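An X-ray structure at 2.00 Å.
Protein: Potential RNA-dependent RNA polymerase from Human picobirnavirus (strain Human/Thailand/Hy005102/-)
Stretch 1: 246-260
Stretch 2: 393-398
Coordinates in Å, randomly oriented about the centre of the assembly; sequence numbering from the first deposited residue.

Stretch 1 (246-260) KMFDTKGPRDVVVCT
Stretch 2 (393-398) KQDCTY

Stretch 1 begins in a helix, turns at Gly 252 to Asp 255 (type I, Asp 255 N to Gly 252 O 2.9 Å), and becomes strand from Val 257. Stretch 2 is strand from Asp 395. The two strands run in nearly the same direction, 22° apart, with axes 7.0 Å at closest approach. In register, Val 256 lies by Lys 393 (CA to CA 4.3 Å) and Cys 259 by Thr 397 (CA to CA 6.4 Å). Water 1 bridges the strands: its O donates to Val 257 O (3.1 Å) and Asp 395 O (2.8 Å).

Cys 259 (m) points toward stretch 2. Its SG accepts a hydrogen bond from Thr 397 N (3.3 Å) and packs on Cys 396 CB (3.4 Å). Val 257 (t) brings CG1 to Cys 396 CB (4.0 Å). Cys 396 (p) places SG 4.0 Å from Phe 248 CE2. The t, t, p chain of Met 247 carries CE to 4.3 Å from Cys 396 SG. Phe 248 (m, chi2 -64°) sets its ring edge against Lys 393 O, 3.7 Å from CE1.

Lys 251 (p, t, t, p) curls so that NZ donates to Asp 255 O (2.6 Å) and Gly 252 O (2.7 Å), bracing the turn. Lys 393 (m, t, t, t) extends along the turn. Its CG lies 3.9 Å from Val 256 CG1 (chi1 m), and its CE lies 3.5 Å from Arg 254 O.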

# COMPACT_ATOMS: atom_id res chain seq x y z
N LYS A 246 -17.62 -9.27 12.86
CA LYS A 246 -19.01 -8.86 12.67
C LYS A 246 -19.56 -9.35 11.34
O LYS A 246 -20.74 -9.72 11.24
CB LYS A 246 -19.14 -7.34 12.78
CG LYS A 246 -18.90 -6.82 14.20
CD LYS A 246 -19.77 -7.63 15.18
CE LYS A 246 -19.29 -7.53 16.62
NZ LYS A 246 -19.50 -6.17 17.22
N MET A 247 -18.71 -9.39 10.30
CA MET A 247 -19.13 -9.89 9.00
C MET A 247 -19.54 -11.36 9.09
O MET A 247 -20.57 -11.77 8.54
CB MET A 247 -18.00 -9.68 7.98
CG MET A 247 -18.35 -10.12 6.56
SD MET A 247 -16.88 -10.17 5.50
CE MET A 247 -16.02 -11.55 6.26
N PHE A 248 -18.76 -12.16 9.82
CA PHE A 248 -19.13 -13.55 10.02
C PHE A 248 -20.38 -13.68 10.88
O PHE A 248 -21.23 -14.55 10.64
CB PHE A 248 -17.97 -14.33 10.62
CG PHE A 248 -16.97 -14.77 9.60
CD1 PHE A 248 -17.32 -15.68 8.61
CD2 PHE A 248 -15.68 -14.27 9.60
CE1 PHE A 248 -16.41 -16.09 7.65
CE2 PHE A 248 -14.75 -14.69 8.65
CZ PHE A 248 -15.12 -15.58 7.67
N ASP A 249 -20.51 -12.82 11.90
CA ASP A 249 -21.68 -12.85 12.79
C ASP A 249 -22.97 -12.50 12.07
O ASP A 249 -24.06 -12.97 12.46
CB ASP A 249 -21.49 -11.88 13.96
CG ASP A 249 -20.40 -12.32 14.92
OD1 ASP A 249 -20.01 -13.51 14.91
OD2 ASP A 249 -19.94 -11.45 15.71
N THR A 250 -22.90 -11.65 11.04
CA THR A 250 -24.09 -11.10 10.40
C THR A 250 -24.26 -11.56 8.96
O THR A 250 -25.12 -11.03 8.26
CB THR A 250 -24.07 -9.57 10.47
OG1 THR A 250 -22.95 -9.06 9.72
CG2 THR A 250 -23.98 -9.09 11.90
N LYS A 251 -23.49 -12.52 8.49
CA LYS A 251 -23.68 -12.92 7.11
C LYS A 251 -24.79 -13.96 7.00
O LYS A 251 -25.10 -14.67 7.96
CB LYS A 251 -22.40 -13.48 6.50
CG LYS A 251 -22.06 -14.88 6.88
CD LYS A 251 -21.02 -15.41 5.90
CE LYS A 251 -20.83 -16.89 6.08
NZ LYS A 251 -22.03 -17.65 5.62
N GLY A 252 -25.38 -14.03 5.81
CA GLY A 252 -26.27 -15.11 5.47
C GLY A 252 -25.66 -16.47 5.76
O GLY A 252 -24.55 -16.79 5.33
N PRO A 253 -26.39 -17.30 6.53
CA PRO A 253 -25.94 -18.68 6.76
C PRO A 253 -25.67 -19.46 5.49
O PRO A 253 -24.83 -20.36 5.48
CB PRO A 253 -27.11 -19.29 7.55
CG PRO A 253 -27.80 -18.11 8.17
CD PRO A 253 -27.66 -17.00 7.19
N ARG A 254 -26.37 -19.15 4.41
CA ARG A 254 -26.13 -19.84 3.15
C ARG A 254 -25.06 -19.17 2.29
O ARG A 254 -24.65 -19.75 1.28
CB ARG A 254 -27.43 -19.94 2.35
CG ARG A 254 -28.60 -20.60 3.10
CD ARG A 254 -28.28 -22.05 3.44
NE ARG A 254 -29.46 -22.81 3.85
CZ ARG A 254 -30.58 -22.94 3.13
NH1 ARG A 254 -30.70 -22.37 1.93
NH2 ARG A 254 -31.59 -23.67 3.62
N ASP A 255 -24.61 -17.97 2.66
CA ASP A 255 -23.79 -17.18 1.75
C ASP A 255 -22.31 -17.42 1.98
O ASP A 255 -21.88 -17.80 3.07
CB ASP A 255 -24.08 -15.69 1.90
CG ASP A 255 -25.43 -15.30 1.36
OD1 ASP A 255 -25.74 -15.69 0.20
OD2 ASP A 255 -26.17 -14.60 2.08
N VAL A 256 -21.53 -17.17 0.93
CA VAL A 256 -20.08 -17.20 1.03
C VAL A 256 -19.60 -15.80 1.36
O VAL A 256 -20.31 -14.80 1.19
CB VAL A 256 -19.41 -17.72 -0.26
CG1 VAL A 256 -19.80 -19.17 -0.54
CG2 VAL A 256 -19.78 -16.82 -1.43
N VAL A 257 -18.36 -15.72 1.82
CA VAL A 257 -17.60 -14.48 1.83
C VAL A 257 -16.71 -14.50 0.60
O VAL A 257 -16.14 -15.54 0.27
CB VAL A 257 -16.77 -14.36 3.12
CG1 VAL A 257 -15.88 -13.13 3.08
CG2 VAL A 257 -17.70 -14.34 4.31
N VAL A 258 -16.62 -13.38 -0.10
CA VAL A 258 -15.78 -13.26 -1.29
C VAL A 258 -14.61 -12.35 -0.99
O VAL A 258 -14.80 -11.21 -0.55
CB VAL A 258 -16.57 -12.74 -2.50
CG1 VAL A 258 -15.63 -12.56 -3.70
CG2 VAL A 258 -17.72 -13.67 -2.85
N CYS A 259 -13.40 -12.84 -1.22
CA CYS A 259 -12.18 -12.05 -1.10
C CYS A 259 -11.73 -11.72 -2.52
O CYS A 259 -11.34 -12.62 -3.27
CB CYS A 259 -11.10 -12.80 -0.34
SG CYS A 259 -11.66 -13.49 1.22
N THR A 260 -11.78 -10.45 -2.88
CA THR A 260 -11.57 -10.05 -4.26
C THR A 260 -10.10 -9.79 -4.52
O THR A 260 -9.30 -9.62 -3.60
CB THR A 260 -12.41 -8.81 -4.59
OG1 THR A 260 -12.21 -7.83 -3.58
CG2 THR A 260 -13.89 -9.17 -4.65
N LYS A 393 -17.36 -20.09 3.07
CA LYS A 393 -18.36 -19.74 4.08
C LYS A 393 -17.77 -19.57 5.47
O LYS A 393 -18.41 -18.95 6.32
CB LYS A 393 -19.47 -20.79 4.16
CG LYS A 393 -20.29 -20.93 2.89
CD LYS A 393 -21.48 -21.85 3.09
CE LYS A 393 -22.12 -22.15 1.73
NZ LYS A 393 -23.32 -23.01 1.85
N GLN A 394 -16.57 -20.12 5.74
CA GLN A 394 -16.02 -20.14 7.09
C GLN A 394 -14.72 -19.37 7.27
O GLN A 394 -14.32 -19.14 8.42
CB GLN A 394 -15.78 -21.57 7.58
CG GLN A 394 -16.95 -22.55 7.43
CD GLN A 394 -17.04 -23.15 6.03
OE1 GLN A 394 -16.13 -22.97 5.20
NE2 GLN A 394 -18.14 -23.87 5.77
N ASP A 395 -14.04 -18.98 6.20
CA ASP A 395 -12.80 -18.25 6.38
C ASP A 395 -12.63 -17.22 5.27
O ASP A 395 -13.40 -17.17 4.32
CB ASP A 395 -11.61 -19.23 6.50
CG ASP A 395 -11.38 -20.03 5.23
OD1 ASP A 395 -11.39 -19.47 4.11
OD2 ASP A 395 -11.17 -21.26 5.35
N CYS A 396 -11.59 -16.40 5.41
CA CYS A 396 -11.31 -15.39 4.40
C CYS A 396 -9.86 -14.96 4.53
O CYS A 396 -9.19 -15.23 5.53
CB CYS A 396 -12.25 -14.18 4.52
SG CYS A 396 -12.08 -13.29 6.08
N THR A 397 -9.37 -14.31 3.49
CA THR A 397 -8.06 -13.67 3.53
C THR A 397 -8.26 -12.21 3.16
O THR A 397 -9.02 -11.90 2.24
CB THR A 397 -7.06 -14.34 2.59
OG1 THR A 397 -7.59 -14.33 1.26
CG2 THR A 397 -6.81 -15.79 3.00
N TYR A 398 -7.60 -11.33 3.90
CA TYR A 398 -7.73 -9.90 3.70
C TYR A 398 -6.44 -9.28 4.20
O TYR A 398 -6.02 -9.59 5.31
CB TYR A 398 -8.94 -9.34 4.46
CG TYR A 398 -9.17 -7.85 4.30
CD1 TYR A 398 -9.25 -7.27 3.04
CD2 TYR A 398 -9.29 -7.03 5.41
CE1 TYR A 398 -9.46 -5.91 2.90
CE2 TYR A 398 -9.50 -5.66 5.28
CZ TYR A 398 -9.58 -5.11 4.01
OH TYR A 398 -9.80 -3.75 3.86
O HOH W 1 -13.57 -15.91 1.88